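Tryptophan synthase alpha chain (PDB 2DZS) catalyses, as the alpha subunit of tryptophan synthase, the aldol cleavage of indoleglycerol phosphate to indole and glyceraldehyde 3-phosphate. Local coordinates at residues 113-118 against 137-142; 67-72 against 102-107. The protein carries 1 engineered substitution. One frame throughout, in Å; residues are numbered along the deposited sequence.

Both interactions belong to one TIM barrel. Interaction 1 joins the C-terminal ends of two neighbouring strands. Interaction 2 pairs two helices of the outer layer. Helix 97-107, half of interaction 2, is followed, after a short link, by strand 111-114, half of interaction 1. The centres of the two contacts are 21 Å apart and their nearest atoms about 9 Å, so they do not touch. Interaction 1 lies close to the active site. The side chain of L113 is about 4 Å from that of the proton acceptor E36, and that of V115 about 5 Å from that of D47. Interaction 2 is farther away, with the V72 side chain about 10 Å from that of E36.

Interaction 1 (113-118 against 137-142); sequences LVVDLP and VFLAAP
L113 lies against V137 and L139 where two parallel strands of the TIM barrel begin to part. Strands 111-114 and 135-140 belong to one beta-alpha-beta unit, with helix 122-131 as the crossover. The CD1 methyl of L113 is the main bump. It sits in a hollow formed by the V137 carbonyl and the start of L139, 3.1 Å from V137 O and 4.1 Å from L139 CB. A chi1 of 159° sets CG anti to the backbone N and helps bring CD1 over this hollow. Nearer the backbone, L113 CB rests on V137 CG1 at 3.8 Å. L139 is extended, with CD1 anti to CA (chi2 171°). This methyl crosses to V115 CG1, 4.1 Å away, just past the end of strand 111-114. Y161 of the next strand also packs on L113 and V137. F138 instead meets helix 146-155 through I152 and M155. The far end of its side chain returns toward L117, whose CD2 approaches CE2 obliquely at 4.1 Å.

Two waters bridge the backbones. Water 1 donates to V114 O and accepts from L139 N. Water 2 accepts from V114 N at 2.8 Å and donates to V137 O at 3.0 Å. The oxygen of water 2 also stands 3.8 Å above the F138 ring plane, offset toward the rim.

Interaction 2 (67-72 against 102-107); sequences EAFWIV and AAAKAS. Engineered in segment 102-107: A103 (natural residue Glu).
F69 brings its ring up to A103 and A104 of helix 97-107. With chi1 at -62°, CG is anti to its own carbonyl carbon, and the ring reaches across to the other helix. Its two CE atoms meet different residues. CE2 touches the CB methyl of A103 at 3.6 Å. A103 is an engineered residue that replaces a natural Glu. CE1 comes obliquely to A104 CA, 3.4 Å away, and also touches A104 CB. The carbonyl oxygen of A103 sits over one face of the ring, 3.8 Å above its plane and offset toward the rim. That oxygen also accepts the helical bond from S107 N.

Helices 67-76 and 97-107 are neighbours in the outer layer of the TIM barrel. They follow the second and third strands, 35-38 and 83-87. Their segments run nearly parallel, at 24° with the axes 9.1 Å apart. F100, one turn before A103 and A104, also meets the F69 ring.

S107 lies close to the base of the F69 side chain, with CB against CB at 3.9 Å. Its OG is placed between its own backbone N and carbonyl carbon, and turns back along its helix. It donates a 2.6 Å bond to A104 O, with a C=O...OG angle of 132°. This bond ties the hydroxyl to its own helix while OG still borders F69 CD1 obliquely. V72, one turn after F69, meets S107 mainly through its CG1 methyl. This methyl is 3.6 Å from S107 OG and 3.1 Å from the backbone oxygen S107 O.

Interaction 1 (113-118 against 137-142)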
loop_
_atom_site.group_PDB
_atom_site.type_symbol
_atom_site.label_atom_id
_atom_site.label_comp_id
_atom_site.label_asym_id
_atom_site.label_seq_id
_atom_site.Cartn_x
_atom_site.Cartn_y
_atom_site.Cartn_z
ATOM N N LEU A 113 -1.380 -3.644 6.504
ATOM C CA LEU A 113 -2.575 -2.836 6.315
ATOM C C LEU A 113 -3.726 -3.773 5.974
ATOM O O LEU A 113 -3.697 -4.448 4.945
ATOM C CB LEU A 113 -2.373 -1.841 5.170
ATOM C CG LEU A 113 -3.647 -1.269 4.525
ATOM C CD1 LEU A 113 -4.522 -0.616 5.588
ATOM C CD2 LEU A 113 -3.271 -0.256 3.445
ATOM N N VAL A 114 -4.720 -3.834 6.856
ATOM C CA VAL A 114 -5.889 -4.666 6.630
ATOM C C VAL A 114 -6.974 -3.725 6.141
ATOM O O VAL A 114 -7.583 -3.000 6.924
ATOM C CB VAL A 114 -6.356 -5.369 7.929
ATOM C CG1 VAL A 114 -7.568 -6.269 7.639
ATOM C CG2 VAL A 114 -5.221 -6.199 8.500
ATOM N N VAL A 115 -7.202 -3.743 4.834
ATOM C CA VAL A 115 -8.186 -2.880 4.187
ATOM C C VAL A 115 -9.556 -2.818 4.857
ATOM O O VAL A 115 -10.081 -1.738 5.104
ATOM C CB VAL A 115 -8.392 -3.301 2.711
ATOM C CG1 VAL A 115 -9.274 -2.300 1.997
ATOM C CG2 VAL A 115 -7.052 -3.419 2.014
ATOM N N ASP A 116 -10.127 -3.975 5.162
ATOM C CA ASP A 116 -11.458 -4.026 5.754
ATOM C C ASP A 116 -11.509 -4.706 7.113
ATOM O O ASP A 116 -12.371 -5.551 7.352
ATOM C CB ASP A 116 -12.404 -4.748 4.786
ATOM C CG ASP A 116 -11.989 -6.194 4.523
ATOM O OD1 ASP A 116 -10.830 -6.555 4.830
ATOM O OD2 ASP A 116 -12.826 -6.966 4.001
ATOM N N LEU A 117 -10.595 -4.336 8.005
ATOM C CA LEU A 117 -10.565 -4.943 9.326
ATOM C C LEU A 117 -11.833 -4.585 10.095
ATOM O O LEU A 117 -12.122 -3.413 10.325
ATOM C CB LEU A 117 -9.330 -4.473 10.105
ATOM C CG LEU A 117 -9.101 -5.126 11.473
ATOM C CD1 LEU A 117 -8.902 -6.624 11.310
ATOM C CD2 LEU A 117 -7.879 -4.511 12.131
ATOM N N PRO A 118 -12.616 -5.599 10.488
ATOM C CA PRO A 118 -13.856 -5.370 11.234
ATOM C C PRO A 118 -13.519 -4.709 12.563
ATOM O O PRO A 118 -12.715 -5.238 13.330
ATOM C CB PRO A 118 -14.413 -6.778 11.428
ATOM C CG PRO A 118 -13.856 -7.533 10.266
ATOM C CD PRO A 118 -12.438 -7.030 10.196
ATOM N N VAL A 137 -0.829 -0.312 9.989
ATOM C CA VAL A 137 -1.114 0.737 9.023
ATOM C C VAL A 137 -2.628 0.721 8.823
ATOM O O VAL A 137 -3.176 -0.270 8.357
ATOM C CB VAL A 137 -0.415 0.470 7.673
ATOM C CG1 VAL A 137 -0.939 1.419 6.608
ATOM C CG2 VAL A 137 1.086 0.659 7.821
ATOM N N PHE A 138 -3.302 1.808 9.198
ATOM C CA PHE A 138 -4.753 1.888 9.052
ATOM C C PHE A 138 -5.167 2.853 7.957
ATOM O O PHE A 138 -4.496 3.861 7.697
ATOM C CB PHE A 138 -5.427 2.278 10.371
ATOM C CG PHE A 138 -5.424 1.182 11.398
ATOM C CD1 PHE A 138 -4.313 0.970 12.211
ATOM C CD2 PHE A 138 -6.525 0.336 11.533
ATOM C CE1 PHE A 138 -4.293 -0.067 13.143
ATOM C CE2 PHE A 138 -6.518 -0.706 12.464
ATOM C CZ PHE A 138 -5.398 -0.906 13.270
ATOM N N LEU A 139 -6.295 2.536 7.332
ATOM C CA LEU A 139 -6.838 3.309 6.223
ATOM C C LEU A 139 -7.993 4.232 6.601
ATOM O O LEU A 139 -8.784 3.931 7.489
ATOM C CB LEU A 139 -7.279 2.320 5.141
ATOM C CG LEU A 139 -8.044 2.722 3.880
ATOM C CD1 LEU A 139 -8.094 1.510 2.958
ATOM C CD2 LEU A 139 -9.463 3.201 4.211
ATOM N N ALA A 140 -8.080 5.364 5.915
ATOM C CA ALA A 140 -9.157 6.330 6.132
ATOM C C ALA A 140 -9.500 6.951 4.778
ATOM O O ALA A 140 -8.614 7.180 3.951
ATOM C CB ALA A 140 -8.726 7.412 7.126
ATOM N N ALA A 141 -10.787 7.209 4.554
ATOM C CA ALA A 141 -11.266 7.784 3.294
ATOM C C ALA A 141 -11.918 9.135 3.556
ATOM O O ALA A 141 -12.177 9.482 4.695
ATOM C CB ALA A 141 -12.268 6.841 2.645
ATOM N N PRO A 142 -12.218 9.898 2.496
ATOM C CA PRO A 142 -12.843 11.219 2.631
ATOM C C PRO A 142 -14.083 11.281 3.543
ATOM O O PRO A 142 -14.436 12.339 4.060
ATOM C CB PRO A 142 -13.170 11.588 1.189
ATOM C CG PRO A 142 -12.084 10.893 0.414
ATOM C CD PRO A 142 -12.055 9.542 1.073
HETATM O O HOH W 1 -7.508 -0.033 8.283
HETATM O O HOH W 2 -5.127 -2.363 9.151
#

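Interaction 2 (67-72 against 102-107)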
loop_
_atom_site.group_PDB
_atom_site.type_symbol
_atom_site.label_atom_id
_atom_site.label_comp_id
_atom_site.label_asym_id
_atom_site.label_seq_id
_atom_site.Cartn_x
_atom_site.Cartn_y
_atom_site.Cartn_z
ATOM N N GLU A 67 2.948 -17.114 -1.528
ATOM C CA GLU A 67 3.859 -16.745 -2.601
ATOM C C GLU A 67 4.257 -15.296 -2.307
ATOM O O GLU A 67 5.331 -14.838 -2.704
ATOM C CB GLU A 67 3.165 -16.835 -3.964
ATOM C CG GLU A 67 3.309 -18.171 -4.667
ATOM C CD GLU A 67 2.504 -18.246 -5.958
ATOM O OE1 GLU A 67 2.807 -19.129 -6.789
ATOM O OE2 GLU A 67 1.565 -17.433 -6.143
ATOM N N ALA A 68 3.380 -14.583 -1.597
ATOM C CA ALA A 68 3.635 -13.188 -1.228
ATOM C C ALA A 68 4.858 -13.131 -0.322
ATOM O O ALA A 68 5.722 -12.269 -0.478
ATOM C CB ALA A 68 2.433 -12.597 -0.509
ATOM N N PHE A 69 4.923 -14.058 0.626
ATOM C CA PHE A 69 6.054 -14.125 1.538
ATOM C C PHE A 69 7.313 -14.452 0.734
ATOM O O PHE A 69 8.389 -13.929 1.014
ATOM C CB PHE A 69 5.817 -15.191 2.617
ATOM C CG PHE A 69 4.627 -14.912 3.497
ATOM C CD1 PHE A 69 4.397 -13.629 3.994
ATOM C CD2 PHE A 69 3.752 -15.935 3.853
ATOM C CE1 PHE A 69 3.315 -13.366 4.833
ATOM C CE2 PHE A 69 2.659 -15.683 4.698
ATOM C CZ PHE A 69 2.442 -14.392 5.189
ATOM N N TRP A 70 7.176 -15.309 -0.274
ATOM C CA TRP A 70 8.318 -15.654 -1.107
ATOM C C TRP A 70 8.883 -14.366 -1.697
ATOM O O TRP A 70 10.089 -14.116 -1.627
ATOM C CB TRP A 70 7.903 -16.585 -2.249
ATOM C CG TRP A 70 9.047 -16.966 -3.153
ATOM C CD1 TRP A 70 9.939 -17.978 -2.958
ATOM C CD2 TRP A 70 9.438 -16.318 -4.373
ATOM N NE1 TRP A 70 10.862 -18.005 -3.980
ATOM C CE2 TRP A 70 10.578 -16.998 -4.862
ATOM C CE3 TRP A 70 8.937 -15.230 -5.101
ATOM C CZ2 TRP A 70 11.229 -16.625 -6.043
ATOM C CZ3 TRP A 70 9.586 -14.857 -6.280
ATOM C CH2 TRP A 70 10.719 -15.556 -6.738
ATOM N N ILE A 71 7.999 -13.549 -2.268
ATOM C CA ILE A 71 8.401 -12.289 -2.884
ATOM C C ILE A 71 9.159 -11.392 -1.903
ATOM O O ILE A 71 10.230 -10.876 -2.223
ATOM C CB ILE A 71 7.176 -11.528 -3.432
ATOM C CG1 ILE A 71 6.413 -12.423 -4.414
ATOM C CG2 ILE A 71 7.625 -10.262 -4.125
ATOM C CD1 ILE A 71 5.110 -11.837 -4.896
ATOM N N VAL A 72 8.605 -11.213 -0.708
ATOM C CA VAL A 72 9.249 -10.386 0.311
ATOM C C VAL A 72 10.617 -10.948 0.701
ATOM O O VAL A 72 11.617 -10.229 0.711
ATOM C CB VAL A 72 8.377 -10.285 1.588
ATOM C CG1 VAL A 72 9.172 -9.646 2.714
ATOM C CG2 VAL A 72 7.130 -9.456 1.300
ATOM N N ALA A 102 2.995 -13.571 12.064
ATOM C CA ALA A 102 4.287 -14.171 12.360
ATOM C C ALA A 102 5.008 -14.533 11.063
ATOM O O ALA A 102 6.210 -14.292 10.911
ATOM C CB ALA A 102 4.101 -15.418 13.219
ATOM N N ALA A 103 4.267 -15.113 10.127
ATOM C CA ALA A 103 4.848 -15.507 8.854
ATOM C C ALA A 103 5.239 -14.261 8.066
ATOM O O ALA A 103 6.210 -14.268 7.310
ATOM C CB ALA A 103 3.850 -16.353 8.067
ATOM N N ALA A 104 4.475 -13.190 8.244
ATOM C CA ALA A 104 4.751 -11.936 7.554
ATOM C C ALA A 104 6.083 -11.404 8.059
ATOM O O ALA A 104 6.988 -11.120 7.280
ATOM C CB ALA A 104 3.637 -10.930 7.830
ATOM N N LYS A 105 6.197 -11.283 9.375
ATOM C CA LYS A 105 7.414 -10.793 9.987
ATOM C C LYS A 105 8.621 -11.609 9.533
ATOM O O LYS A 105 9.591 -11.059 9.016
ATOM C CB LYS A 105 7.295 -10.860 11.509
ATOM C CG LYS A 105 8.489 -10.287 12.256
ATOM C CD LYS A 105 8.553 -8.769 12.134
ATOM C CE LYS A 105 9.737 -8.214 12.892
ATOM N NZ LYS A 105 9.784 -6.745 12.827
ATOM N N ALA A 106 8.552 -12.923 9.723
ATOM C CA ALA A 106 9.645 -13.816 9.342
ATOM C C ALA A 106 10.145 -13.591 7.916
ATOM O O ALA A 106 11.344 -13.696 7.651
ATOM C CB ALA A 106 9.217 -15.274 9.508
ATOM N N SER A 107 9.229 -13.287 7.001
ATOM C CA SER A 107 9.606 -13.071 5.608
ATOM C C SER A 107 10.291 -11.728 5.412
ATOM O O SER A 107 11.004 -11.530 4.429
ATOM C CB SER A 107 8.373 -13.147 4.701
ATOM O OG SER A 107 7.557 -12.003 4.865
#